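Local coordinates for protein shikimate 5-dehydrogenase (Mycobacterium fortuitum subsp. fortuitum DSM 46621, PDB 4XIJ) that probably catalyses the NADP-dependent interconversion of 3-dehydroshikimate and shikimate, the fourth step of the route to chorismate in aromatic amino acid biosynthesis, at residues S21-S26 / Y46-C51; D111-D116 / L250-A255; S128-G133 / R152-A157; A212-P217 / A232-A237. One frame throughout, in Å; residues are numbered along the deposited sequence. Where two conformers were deposited one is given.

Contact 1 of 4, residues S21-S26 / Y46-C51; sequences SPITHS and YERIEC. With SO4 (sulfate ion), chain F.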
loop_
_atom_site.group_PDB
_atom_site.type_symbol
_atom_site.label_atom_id
_atom_site.label_comp_id
_atom_site.label_asym_id
_atom_site.label_seq_id
_atom_site.Cartn_x
_atom_site.Cartn_y
_atom_site.Cartn_z
ATOM N N SER A 21 5.104 14.459 -4.162
ATOM C CA SER A 21 4.766 15.836 -3.851
ATOM C C SER A 21 3.304 15.898 -3.409
ATOM O O SER A 21 2.409 15.629 -4.192
ATOM C CB SER A 21 5.025 16.725 -5.057
ATOM O OG SER A 21 4.617 18.057 -4.772
ATOM N N PRO A 22 3.055 16.237 -2.142
ATOM C CA PRO A 22 4.043 16.628 -1.126
ATOM C C PRO A 22 4.868 15.439 -0.607
ATOM O O PRO A 22 4.465 14.266 -0.707
ATOM C CB PRO A 22 3.160 17.250 -0.025
ATOM C CG PRO A 22 1.872 16.526 -0.143
ATOM C CD PRO A 22 1.672 16.370 -1.643
ATOM N N ILE A 23 6.041 15.735 -0.060
ATOM C CA ILE A 23 6.968 14.654 0.250
ATOM C C ILE A 23 7.338 14.601 1.740
ATOM O O ILE A 23 8.166 13.786 2.157
ATOM C CB ILE A 23 8.245 14.795 -0.676
ATOM C CG1 ILE A 23 8.960 13.467 -0.847
ATOM C CG2 ILE A 23 9.168 15.891 -0.193
ATOM C CD1 ILE A 23 8.069 12.340 -1.200
ATOM N N THR A 24 6.697 15.432 2.548
ATOM C CA THR A 24 7.013 15.500 3.981
ATOM C C THR A 24 6.402 14.431 4.872
ATOM O O THR A 24 6.967 14.109 5.933
ATOM C CB THR A 24 6.593 16.861 4.565
ATOM O OG1 THR A 24 5.244 17.143 4.192
ATOM C CG2 THR A 24 7.491 17.944 4.024
ATOM N N HIS A 25 5.280 13.853 4.450
ATOM C CA HIS A 25 4.572 12.854 5.259
ATOM C C HIS A 25 5.194 11.464 5.149
ATOM O O HIS A 25 5.078 10.669 6.065
ATOM C CB HIS A 25 3.097 12.785 4.846
ATOM C CG HIS A 25 2.266 11.882 5.705
ATOM N ND1 HIS A 25 2.060 10.548 5.407
ATOM C CD2 HIS A 25 1.608 12.113 6.868
ATOM C CE1 HIS A 25 1.296 10.003 6.342
ATOM N NE2 HIS A 25 0.993 10.938 7.229
ATOM N N SER A 26 5.873 11.172 4.048
ATOM C CA SER A 26 6.330 9.818 3.821
ATOM C C SER A 26 7.208 9.330 4.955
ATOM O O SER A 26 8.102 10.054 5.421
ATOM C CB SER A 26 7.099 9.724 2.499
ATOM O OG SER A 26 7.602 8.409 2.314
ATOM N N TYR A 46 19.362 7.844 2.121
ATOM C CA TYR A 46 17.969 7.809 1.700
ATOM C C TYR A 46 17.403 9.199 1.831
ATOM O O TYR A 46 17.204 9.665 2.957
ATOM C CB TYR A 46 17.158 6.803 2.535
ATOM C CG TYR A 46 15.879 6.422 1.858
ATOM C CD1 TYR A 46 14.869 7.352 1.732
ATOM C CD2 TYR A 46 15.683 5.140 1.334
ATOM C CE1 TYR A 46 13.713 7.059 1.106
ATOM C CE2 TYR A 46 14.461 4.802 0.662
ATOM C CZ TYR A 46 13.488 5.812 0.569
ATOM O OH TYR A 46 12.284 5.625 0.009
ATOM N N GLU A 47 17.161 9.870 0.717
ATOM C CA GLU A 47 16.685 11.234 0.798
ATOM C C GLU A 47 15.251 11.417 0.318
ATOM O O GLU A 47 14.652 10.477 -0.172
ATOM C CB GLU A 47 17.610 12.158 0.037
ATOM C CG GLU A 47 17.755 11.888 -1.399
ATOM C CD GLU A 47 19.033 12.569 -1.931
ATOM O OE1 GLU A 47 20.096 11.913 -1.982
ATOM O OE2 GLU A 47 18.981 13.772 -2.245
ATOM N N ARG A 48 14.721 12.620 0.550
ATOM C CA ARG A 48 13.415 13.051 0.039
ATOM C C ARG A 48 13.608 13.957 -1.135
ATOM O O ARG A 48 14.300 14.987 -0.986
ATOM C CB ARG A 48 12.640 13.854 1.068
ATOM C CG ARG A 48 12.126 13.097 2.207
ATOM C CD ARG A 48 11.368 14.051 3.241
ATOM N NE ARG A 48 11.454 13.299 4.484
ATOM C CZ ARG A 48 10.557 12.408 4.880
ATOM N NH1 ARG A 48 9.450 12.203 4.171
ATOM N NH2 ARG A 48 10.788 11.694 5.971
ATOM N N ILE A 49 12.979 13.643 -2.254
ATOM C CA ILE A 49 13.040 14.509 -3.424
ATOM C C ILE A 49 11.645 14.905 -3.864
ATOM O O ILE A 49 10.852 14.065 -4.262
ATOM C CB ILE A 49 13.807 13.824 -4.580
ATOM C CG1 ILE A 49 15.209 13.403 -4.119
ATOM C CG2 ILE A 49 13.937 14.779 -5.729
ATOM C CD1 ILE A 49 15.991 12.500 -5.107
ATOM N N GLU A 50 11.342 16.192 -3.778
ATOM C CA GLU A 50 10.064 16.672 -4.275
ATOM C C GLU A 50 10.066 16.501 -5.792
ATOM O O GLU A 50 11.035 16.870 -6.481
ATOM C CB GLU A 50 9.826 18.140 -3.872
ATOM C CG GLU A 50 8.388 18.587 -4.129
ATOM C CD GLU A 50 8.088 20.012 -3.692
ATOM O OE1 GLU A 50 9.011 20.705 -3.194
ATOM O OE2 GLU A 50 6.919 20.432 -3.894
ATOM N N CYS A 51 9.000 15.904 -6.317
ATOM C CA CYS A 51 8.977 15.445 -7.713
ATOM C C CYS A 51 7.540 15.314 -8.185
ATOM O O CYS A 51 6.759 14.607 -7.544
ATOM C CB CYS A 51 9.668 14.080 -7.855
ATOM S SG CYS A 51 9.977 13.596 -9.532
HETATM S S SO4 F . 2.671 9.297 2.006
HETATM O O1 SO4 F . 3.214 9.150 3.361
HETATM O O2 SO4 F . 1.561 10.240 2.015
HETATM O O3 SO4 F . 3.712 9.629 1.040
HETATM O O4 SO4 F . 2.113 7.989 1.642
HETATM O O HOH W 1 5.134 19.453 -2.514
#

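Contact 2 of 4, residues D111-D116 / L250-A255; sequences DNTDVD and LNQAFA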
loop_
_atom_site.group_PDB
_atom_site.type_symbol
_atom_site.label_atom_id
_atom_site.label_comp_id
_atom_site.label_asym_id
_atom_site.label_seq_id
_atom_site.Cartn_x
_atom_site.Cartn_y
_atom_site.Cartn_z
ATOM N N ASP A 111 7.739 -1.940 -9.312
ATOM C CA ASP A 111 6.908 -2.876 -8.569
ATOM C C ASP A 111 5.896 -2.081 -7.768
ATOM O O ASP A 111 6.014 -0.839 -7.627
ATOM C CB ASP A 111 7.758 -3.782 -7.651
ATOM C CG ASP A 111 7.000 -4.983 -7.069
ATOM O OD1 ASP A 111 5.898 -5.361 -7.553
ATOM O OD2 ASP A 111 7.556 -5.594 -6.125
ATOM N N ASN A 112 4.895 -2.782 -7.260
ATOM C CA ASN A 112 3.933 -2.141 -6.378
ATOM C C ASN A 112 3.883 -2.864 -5.039
ATOM O O ASN A 112 3.292 -3.930 -4.942
ATOM C CB ASN A 112 2.536 -2.092 -7.040
ATOM C CG ASN A 112 1.598 -1.214 -6.254
ATOM O OD1 ASN A 112 1.406 -1.463 -5.044
ATOM N ND2 ASN A 112 1.033 -0.156 -6.891
ATOM N N THR A 113 4.538 -2.308 -4.013
ATOM C CA THR A 113 4.509 -2.974 -2.732
ATOM C C THR A 113 3.375 -2.469 -1.836
ATOM O O THR A 113 3.220 -2.959 -0.726
ATOM C CB THR A 113 5.840 -2.842 -1.977
ATOM O OG1 THR A 113 5.999 -1.479 -1.517
ATOM C CG2 THR A 113 7.009 -3.299 -2.864
ATOM N N ASP A 114 2.533 -1.543 -2.340
ATOM C CA ASP A 114 1.279 -1.225 -1.636
ATOM C C ASP A 114 0.442 -2.517 -1.543
ATOM O O ASP A 114 -0.308 -2.706 -0.566
ATOM C CB ASP A 114 0.508 -0.087 -2.332
ATOM C CG ASP A 114 1.254 1.211 -2.285
ATOM O OD1 ASP A 114 1.799 1.539 -1.227
ATOM O OD2 ASP A 114 1.309 1.925 -3.290
ATOM N N VAL A 115 0.577 -3.406 -2.536
ATOM C CA VAL A 115 -0.088 -4.694 -2.466
ATOM C C VAL A 115 0.364 -5.485 -1.211
ATOM O O VAL A 115 -0.468 -6.067 -0.472
ATOM C CB VAL A 115 0.164 -5.493 -3.754
ATOM C CG1 VAL A 115 -0.287 -6.890 -3.575
ATOM C CG2 VAL A 115 -0.583 -4.808 -4.930
ATOM N N ASP A 116 1.682 -5.507 -0.954
ATOM C CA ASP A 116 2.200 -6.164 0.237
ATOM C C ASP A 116 1.704 -5.485 1.507
ATOM O O ASP A 116 1.557 -6.141 2.552
ATOM C CB ASP A 116 3.735 -6.102 0.311
ATOM C CG ASP A 116 4.426 -6.779 -0.833
ATOM O OD1 ASP A 116 4.155 -7.939 -1.078
ATOM O OD2 ASP A 116 5.228 -6.128 -1.502
ATOM N N LEU A 250 4.431 -0.562 7.189
ATOM C CA LEU A 250 5.485 -1.504 7.548
ATOM C C LEU A 250 5.703 -2.544 6.461
ATOM O O LEU A 250 6.826 -2.736 5.998
ATOM C CB LEU A 250 5.131 -2.167 8.871
ATOM C CG LEU A 250 6.202 -3.145 9.371
ATOM C CD1 LEU A 250 7.423 -2.413 9.841
ATOM C CD2 LEU A 250 5.587 -3.952 10.501
ATOM N N ASN A 251 4.610 -3.198 6.034
ATOM C CA ASN A 251 4.734 -4.253 5.058
ATOM C C ASN A 251 5.105 -3.747 3.642
ATOM O O ASN A 251 5.854 -4.429 2.945
ATOM C CB ASN A 251 3.460 -5.085 5.050
ATOM C CG ASN A 251 3.428 -6.081 6.200
ATOM O OD1 ASN A 251 4.009 -7.180 6.107
ATOM N ND2 ASN A 251 2.796 -5.701 7.312
ATOM N N GLN A 252 4.683 -2.545 3.280
ATOM C CA GLN A 252 5.155 -1.898 2.052
ATOM C C GLN A 252 6.676 -1.771 2.042
ATOM O O GLN A 252 7.343 -1.950 1.018
ATOM C CB GLN A 252 4.556 -0.470 1.886
ATOM C CG GLN A 252 3.089 -0.409 1.555
ATOM C CD GLN A 252 2.509 0.973 1.816
ATOM O OE1 GLN A 252 3.258 1.972 1.875
ATOM N NE2 GLN A 252 1.187 1.049 1.934
ATOM N N ALA A 253 7.212 -1.401 3.204
ATOM C CA ALA A 253 8.621 -1.101 3.327
ATOM C C ALA A 253 9.449 -2.381 3.378
ATOM O O ALA A 253 10.586 -2.380 2.887
ATOM C CB ALA A 253 8.868 -0.241 4.594
ATOM N N PHE A 254 8.919 -3.443 4.013
ATOM C CA PHE A 254 9.680 -4.713 4.100
ATOM C C PHE A 254 10.124 -5.101 2.695
ATOM O O PHE A 254 11.297 -5.452 2.431
ATOM C CB PHE A 254 8.828 -5.863 4.623
ATOM C CG PHE A 254 8.522 -5.856 6.083
ATOM C CD1 PHE A 254 9.285 -5.158 7.011
ATOM C CD2 PHE A 254 7.455 -6.628 6.541
ATOM C CE1 PHE A 254 9.011 -5.260 8.373
ATOM C CE2 PHE A 254 7.160 -6.720 7.888
ATOM C CZ PHE A 254 7.934 -6.029 8.819
ATOM N N ALA A 255 9.168 -5.037 1.771
ATOM C CA ALA A 255 9.428 -5.541 0.435
ATOM C C ALA A 255 10.445 -4.665 -0.351
ATOM O O ALA A 255 11.328 -5.160 -1.045
ATOM C CB ALA A 255 8.083 -5.657 -0.310
HETATM O O HOH W 2 -0.875 -0.680 1.255
#

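Contact 3 of 4, residues S128-G133 / R152-A157; sequences SALVIG and RITIVA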
loop_
_atom_site.group_PDB
_atom_site.type_symbol
_atom_site.label_atom_id
_atom_site.label_comp_id
_atom_site.label_asym_id
_atom_site.label_seq_id
_atom_site.Cartn_x
_atom_site.Cartn_y
_atom_site.Cartn_z
ATOM N N SER A 128 -14.933 -13.588 1.603
ATOM C CA SER A 128 -15.690 -12.428 1.160
ATOM C C SER A 128 -15.122 -11.178 1.832
ATOM O O SER A 128 -15.078 -11.070 3.061
ATOM C CB SER A 128 -17.185 -12.568 1.487
ATOM O OG SER A 128 -17.830 -11.351 1.154
ATOM N N ALA A 129 -14.640 -10.247 1.031
ATOM C CA ALA A 129 -13.979 -9.037 1.565
ATOM C C ALA A 129 -14.608 -7.794 1.020
ATOM O O ALA A 129 -15.055 -7.789 -0.129
ATOM C CB ALA A 129 -12.460 -9.033 1.212
ATOM N N LEU A 130 -14.636 -6.744 1.833
ATOM C CA LEU A 130 -15.120 -5.425 1.419
ATOM C C LEU A 130 -13.937 -4.484 1.235
ATOM O O LEU A 130 -12.975 -4.522 2.009
ATOM C CB LEU A 130 -16.037 -4.793 2.494
ATOM C CG LEU A 130 -17.119 -5.723 3.052
ATOM C CD1 LEU A 130 -17.971 -4.971 4.089
ATOM C CD2 LEU A 130 -18.021 -6.314 1.926
ATOM N N VAL A 131 -14.029 -3.605 0.247
ATOM C CA VAL A 131 -13.167 -2.424 0.158
ATOM C C VAL A 131 -14.094 -1.254 0.432
ATOM O O VAL A 131 -15.142 -1.078 -0.233
ATOM C CB VAL A 131 -12.503 -2.302 -1.209
ATOM C CG1 VAL A 131 -11.731 -1.001 -1.313
ATOM C CG2 VAL A 131 -11.601 -3.490 -1.434
ATOM N N ILE A 132 -13.776 -0.465 1.457
ATOM C CA ILE A 132 -14.603 0.719 1.752
ATOM C C ILE A 132 -13.947 1.914 1.061
ATOM O O ILE A 132 -12.814 2.271 1.402
ATOM C CB ILE A 132 -14.735 1.014 3.280
ATOM C CG1 ILE A 132 -14.953 -0.243 4.149
ATOM C CG2 ILE A 132 -15.832 2.059 3.514
ATOM C CD1 ILE A 132 -16.137 -1.067 3.753
ATOM N N GLY A 133 -14.656 2.555 0.138
ATOM C CA GLY A 133 -14.131 3.676 -0.623
ATOM C C GLY A 133 -13.729 3.287 -2.036
ATOM O O GLY A 133 -13.597 2.081 -2.370
ATOM N N ARG A 152 -14.836 -13.266 -3.273
ATOM C CA ARG A 152 -15.642 -12.124 -3.698
ATOM C C ARG A 152 -15.102 -10.835 -3.078
ATOM O O ARG A 152 -14.798 -10.797 -1.875
ATOM C CB ARG A 152 -17.106 -12.305 -3.273
ATOM C CG ARG A 152 -17.994 -11.115 -3.672
ATOM C CD ARG A 152 -19.502 -11.342 -3.478
ATOM N NE ARG A 152 -20.028 -12.263 -4.499
ATOM C CZ ARG A 152 -20.386 -11.919 -5.743
ATOM N NH1 ARG A 152 -20.275 -10.663 -6.167
ATOM N NH2 ARG A 152 -20.842 -12.847 -6.582
ATOM N N ILE A 153 -15.009 -9.784 -3.880
ATOM C CA ILE A 153 -14.637 -8.458 -3.433
ATOM C C ILE A 153 -15.801 -7.527 -3.692
ATOM O O ILE A 153 -16.265 -7.403 -4.837
ATOM C CB ILE A 153 -13.388 -7.968 -4.192
ATOM C CG1 ILE A 153 -12.216 -8.905 -3.896
ATOM C CG2 ILE A 153 -13.052 -6.568 -3.784
ATOM C CD1 ILE A 153 -10.998 -8.684 -4.783
ATOM N N THR A 154 -16.331 -6.935 -2.630
ATOM C CA THR A 154 -17.433 -5.978 -2.761
ATOM C C THR A 154 -16.899 -4.566 -2.494
ATOM O O THR A 154 -16.289 -4.299 -1.436
ATOM C CB THR A 154 -18.573 -6.313 -1.772
ATOM O OG1 THR A 154 -19.030 -7.645 -2.015
ATOM C CG2 THR A 154 -19.773 -5.340 -1.873
ATOM N N ILE A 155 -17.156 -3.660 -3.429
ATOM C CA ILE A 155 -16.719 -2.269 -3.315
ATOM C C ILE A 155 -17.862 -1.513 -2.645
ATOM O O ILE A 155 -18.959 -1.373 -3.210
ATOM C CB ILE A 155 -16.408 -1.648 -4.686
ATOM C CG1 ILE A 155 -15.452 -2.528 -5.487
ATOM C CG2 ILE A 155 -15.826 -0.218 -4.514
ATOM C CD1 ILE A 155 -14.038 -2.798 -4.868
ATOM N N VAL A 156 -17.619 -1.045 -1.433
ATOM C CA VAL A 156 -18.618 -0.305 -0.648
ATOM C C VAL A 156 -18.268 1.144 -0.779
ATOM O O VAL A 156 -17.279 1.612 -0.211
ATOM C CB VAL A 156 -18.617 -0.785 0.832
ATOM C CG1 VAL A 156 -19.543 0.035 1.680
ATOM C CG2 VAL A 156 -18.931 -2.300 0.919
ATOM N N ALA A 157 -19.045 1.862 -1.565
ATOM C CA ALA A 157 -18.692 3.236 -1.876
ATOM C C ALA A 157 -19.936 3.981 -2.332
ATOM O O ALA A 157 -20.971 3.381 -2.654
ATOM C CB ALA A 157 -17.600 3.300 -2.983
HETATM O O HOH W 3 -17.507 -9.345 -0.613
#

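Contact 4 of 4, residues A212-P217 / A232-A237; sequences ALARVP and AQAVEA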
loop_
_atom_site.group_PDB
_atom_site.type_symbol
_atom_site.label_atom_id
_atom_site.label_comp_id
_atom_site.label_asym_id
_atom_site.label_seq_id
_atom_site.Cartn_x
_atom_site.Cartn_y
_atom_site.Cartn_z
ATOM N N ALA A 212 -22.566 0.384 11.395
ATOM C CA ALA A 212 -22.986 -0.528 10.327
ATOM C C ALA A 212 -21.861 -1.483 9.903
ATOM O O ALA A 212 -22.139 -2.590 9.497
ATOM C CB ALA A 212 -23.489 0.280 9.123
ATOM N N LEU A 213 -20.596 -1.060 10.021
ATOM C CA LEU A 213 -19.451 -1.894 9.643
ATOM C C LEU A 213 -18.909 -2.706 10.811
ATOM O O LEU A 213 -18.014 -3.532 10.631
ATOM C CB LEU A 213 -18.324 -1.028 9.072
ATOM C CG LEU A 213 -18.670 -0.329 7.771
ATOM C CD1 LEU A 213 -17.606 0.737 7.490
ATOM C CD2 LEU A 213 -18.738 -1.422 6.639
ATOM N N ALA A 214 -19.443 -2.484 12.000
ATOM C CA ALA A 214 -18.899 -3.087 13.231
ATOM C C ALA A 214 -18.828 -4.579 13.218
ATOM O O ALA A 214 -17.923 -5.139 13.859
ATOM C CB ALA A 214 -19.711 -2.640 14.445
ATOM N N ARG A 215 -19.777 -5.230 12.542
ATOM C CA ARG A 215 -19.796 -6.672 12.548
ATOM C C ARG A 215 -18.857 -7.345 11.553
ATOM O O ARG A 215 -18.793 -8.577 11.532
ATOM C CB ARG A 215 -21.208 -7.204 12.309
ATOM C CG ARG A 215 -22.040 -7.085 13.591
ATOM C CD ARG A 215 -23.498 -7.526 13.380
ATOM N NE ARG A 215 -23.588 -8.920 12.976
ATOM C CZ ARG A 215 -24.675 -9.476 12.454
ATOM N NH1 ARG A 215 -25.793 -8.765 12.313
ATOM N NH2 ARG A 215 -24.652 -10.760 12.084
ATOM N N VAL A 216 -18.098 -6.592 10.763
ATOM C CA VAL A 216 -17.077 -7.259 9.939
ATOM C C VAL A 216 -15.990 -7.804 10.874
ATOM O O VAL A 216 -15.503 -7.059 11.694
ATOM C CB VAL A 216 -16.463 -6.279 8.941
ATOM C CG1 VAL A 216 -15.380 -6.983 8.117
ATOM C CG2 VAL A 216 -17.551 -5.648 7.969
ATOM N N PRO A 217 -15.678 -9.116 10.795
ATOM C CA PRO A 217 -14.846 -9.693 11.859
ATOM C C PRO A 217 -13.431 -9.122 11.959
ATOM O O PRO A 217 -12.906 -9.060 13.055
ATOM C CB PRO A 217 -14.825 -11.188 11.494
ATOM C CG PRO A 217 -16.116 -11.398 10.772
ATOM C CD PRO A 217 -16.294 -10.146 9.939
ATOM N N ALA A 232 -12.542 1.584 14.192
ATOM C CA ALA A 232 -11.856 0.551 14.971
ATOM C C ALA A 232 -12.552 0.307 16.284
ATOM O O ALA A 232 -12.624 -0.833 16.740
ATOM C CB ALA A 232 -10.423 0.953 15.212
ATOM N N GLN A 233 -13.015 1.387 16.918
ATOM C CA GLN A 233 -13.659 1.239 18.212
ATOM C C GLN A 233 -14.930 0.403 18.102
ATOM O O GLN A 233 -15.225 -0.445 18.942
ATOM C CB GLN A 233 -13.990 2.598 18.809
ATOM C CG GLN A 233 -12.764 3.362 19.257
ATOM C CD GLN A 233 -13.159 4.757 19.739
ATOM O OE1 GLN A 233 -13.974 4.904 20.674
ATOM N NE2 GLN A 233 -12.639 5.776 19.083
ATOM N N ALA A 234 -15.693 0.659 17.060
ATOM C CA ALA A 234 -16.918 -0.103 16.867
ATOM C C ALA A 234 -16.631 -1.571 16.591
ATOM O O ALA A 234 -17.292 -2.453 17.142
ATOM C CB ALA A 234 -17.728 0.486 15.739
ATOM N N VAL A 235 -15.653 -1.826 15.716
ATOM C CA VAL A 235 -15.286 -3.197 15.416
ATOM C C VAL A 235 -14.842 -3.911 16.699
ATOM O O VAL A 235 -15.254 -5.048 16.986
ATOM C CB VAL A 235 -14.162 -3.242 14.354
ATOM C CG1 VAL A 235 -13.584 -4.669 14.200
ATOM C CG2 VAL A 235 -14.722 -2.795 12.993
ATOM N N GLU A 236 -14.017 -3.248 17.491
ATOM C CA GLU A 236 -13.524 -3.886 18.711
ATOM C C GLU A 236 -14.644 -4.112 19.731
ATOM O O GLU A 236 -14.686 -5.162 20.385
ATOM C CB GLU A 236 -12.388 -3.052 19.337
ATOM C CG GLU A 236 -11.119 -3.160 18.498
ATOM C CD GLU A 236 -9.937 -2.427 19.085
ATOM O OE1 GLU A 236 -10.148 -1.586 19.994
ATOM O OE2 GLU A 236 -8.778 -2.711 18.668
ATOM N N ALA A 237 -15.545 -3.143 19.844
ATOM C CA ALA A 237 -16.704 -3.294 20.733
ATOM C C ALA A 237 -17.596 -4.455 20.320
ATOM O O ALA A 237 -18.287 -5.027 21.171
ATOM C CB ALA A 237 -17.534 -1.979 20.809
#

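Contact 1 of 4, residues S21-S26 / Y46-C51
Arg48, on the edge strand 45-50 of the substrate-binding domain's mixed sheet, reaches the loop 21-26 and takes up two of its backbone carbonyls. Its chain runs extended from CG to NE. NH1 donates to Ile23 O at 2.9 Å (152° at the hydrogen) and to Ser26 O at 2.8 Å, while NH2 gives Ser26 O a second, longer bond of 3.2 Å. Ser26 O is thus gripped end-on by two nitrogens, and all three bonds stay within 12° of the guanidinium plane. NH2 also makes a weak bond to Gln30 OE1. Ile23 CG1 also lies against the strand, 3.9 Å from Ile49 O and near Arg48 CB.

Ser26 OG is satisfied by Ser28 N, capping the turn into helix 28-38. His25 ND1 donates to sulfate O1 at 2.7 Å, nearly straight at 173°. That ion, probably from the crystallisation liquor, is also held by Thr73 OG1; it may mark part of the substrate pocket. Near the strand's end, water 1 joins the two segments: it lies 2.7 Å from Ser21 OG and donates to Glu50 OE2 at 2.5 Å, a short distance for such a bond.

Contact 2 of 4, residues D111-D116 / L250-A255
Thr113 and Gln252 join the start of helix 114-122 to helix 246-261, the pair of helices that in shikimate dehydrogenases links the substrate-binding and nucleotide-binding domains. These two residues are closest in backbone, with CA atoms 4.9 Å apart. Thr113 OG1 donates to Gln252 O at 2.9 Å, the hydroxyl tilted 23° from the carbonyl plane. Its chi1 of 71° sets OG1 between the backbone N and the carbonyl carbon; CG2, anti to the carbonyl carbon, packs on Ala255 CB at 3.6 Å. The same two residues meet again through the backbone, Gln252 CA approaching Thr113 O in a CA-H...O contact.

Asn112 caps the incoming helix, its OD1 accepting from Val115 N. Asp114 OD1 comes up to the amide of Gln252, 3.2 Å from CD, with carboxylate and amide planes 82° apart; that geometry makes no bond to NE2. The other carboxylate oxygen, OD2, forms a salt bridge with Lys77, and a sulfate ion, probably from the crystallisation liquor, lies close to Asp114 OD1 and Gln252 OE1. Asp116, salt-bridged to Arg90, also lays OD2 against Ala255 CB, and Asn251 CB touches Asp116 O at 3.3 Å. Gln252 NE2 donates to water 2 at 2.8 Å, and that water in turn donates to Asp114 O, also at 2.8 Å.

Contact 3 of 4, residues S128-G133 / R152-A157
Ser128 pairs with Arg152 at the start of two parallel strands whose short axes come within 4.7 Å and differ in direction by 27°. In one of its two conformers, Ser128 OG lies 2.7 Å from water 3, which also donates to Ala129 O and sits beside Thr154 OG1. Ala129 then uses both backbone polar groups across the gap: N donates to Arg152 O, almost straight at 173°, and O accepts from Thr154 N at 2.9 Å.

Leu130 lies side by side with Thr154, CD2 reaching Thr154 CB at 3.7 Å, while Leu130 CB touches Val156 CG2. This is the first beta-alpha-beta unit of the Rossmann-type domain that probably binds NADP: strand 128-132, helix 138-147 and strand 152-157, joined within a six-stranded parallel sheet. Val131 faces the other side with Ala129, Ile153 and Ile155, where helices 138-147 and 160-172 pack. Its CG2 meets Ile153 CG2 at 4.1 Å and its CB meets Ile155 CD1; its N donates to Thr154 O and its O accepts from Val156 N.

Ile132 returns to the face of Leu130, with CD1 against Val156 CB at 3.8 Å. Gly133, with phi at +103°, continues the ladder as its N donates to Val156 O at 2.8 Å; it probably opens a GxGxxA nucleotide-binding turn. Its own O, buried beside Ile155 CG2 at 3.9 Å, has no polar partner in the model.

Contact 4 of 4, residues A212-P217 / A232-A237
Ala234 is the first residue of segment 232-237 to touch segment 212-217, and it does so with both its side chain and its backbone. Its CB points at the other segment and lies 3.9 Å from Ala214 CB, methyl against methyl. The same Ala214 CB is also 3.6 Å from Ala234 O, so one small side chain rests against the helix at two points.

Val235 follows and spreads its two branches over the turn. Its CA lies 3.6 Å from Ala214 O, and beside this approach Ala214 CA and Val235 CA are 4.2 Å apart, the nearest CA pair across the two segments. Chi1 of 170° puts CG1 anti to the backbone N, and that methyl reaches Val216 O at 4.0 Å; CG2, beside the backbone N, approaches Leu213 O and Ala214 O, each at 4.1 Å. These carbonyls belong to a type I beta turn from Leu213 to Val216, closed by Val216 N donating to Leu213 O at 3.1 Å. The turn leads from helix 210-213 toward strand 218-221 of the parallel Rossmann-type sheet, and helix 230-237 follows that strand before strand 241-243. Leu213 and Val216 send their side chains onto Ile132 and Leu130 of strand 128-132 and onto Val191 of helix 187-193.

Glu236 then sets helix 230-237 against strand 241-243, its side chain lying on Ala242.

From the N terminus, contact 1 closes first, binding the loop after strand 15-20 to edge strand 45-50 inside the substrate-binding domain. Contact 2 opens after it, joining the start of helix 114-122, just after the first sheet, to helix 246-261, so contacts 3 and 4 are both nested in its long loop. Those two are in series: contact 3 completes the beta-alpha-beta unit 128-157, then contact 4 joins the turn before strand 218-221 to the helix after it. Contacts 3 and 4 touch, Ile132 CD1 lying 3.9 Å from Leu213 CD2. Contact 1 lies across the chain's centre from contact 3, their centres about 31 Å apart, with the centre of contact 2 about 6 Å from the centre of the chain.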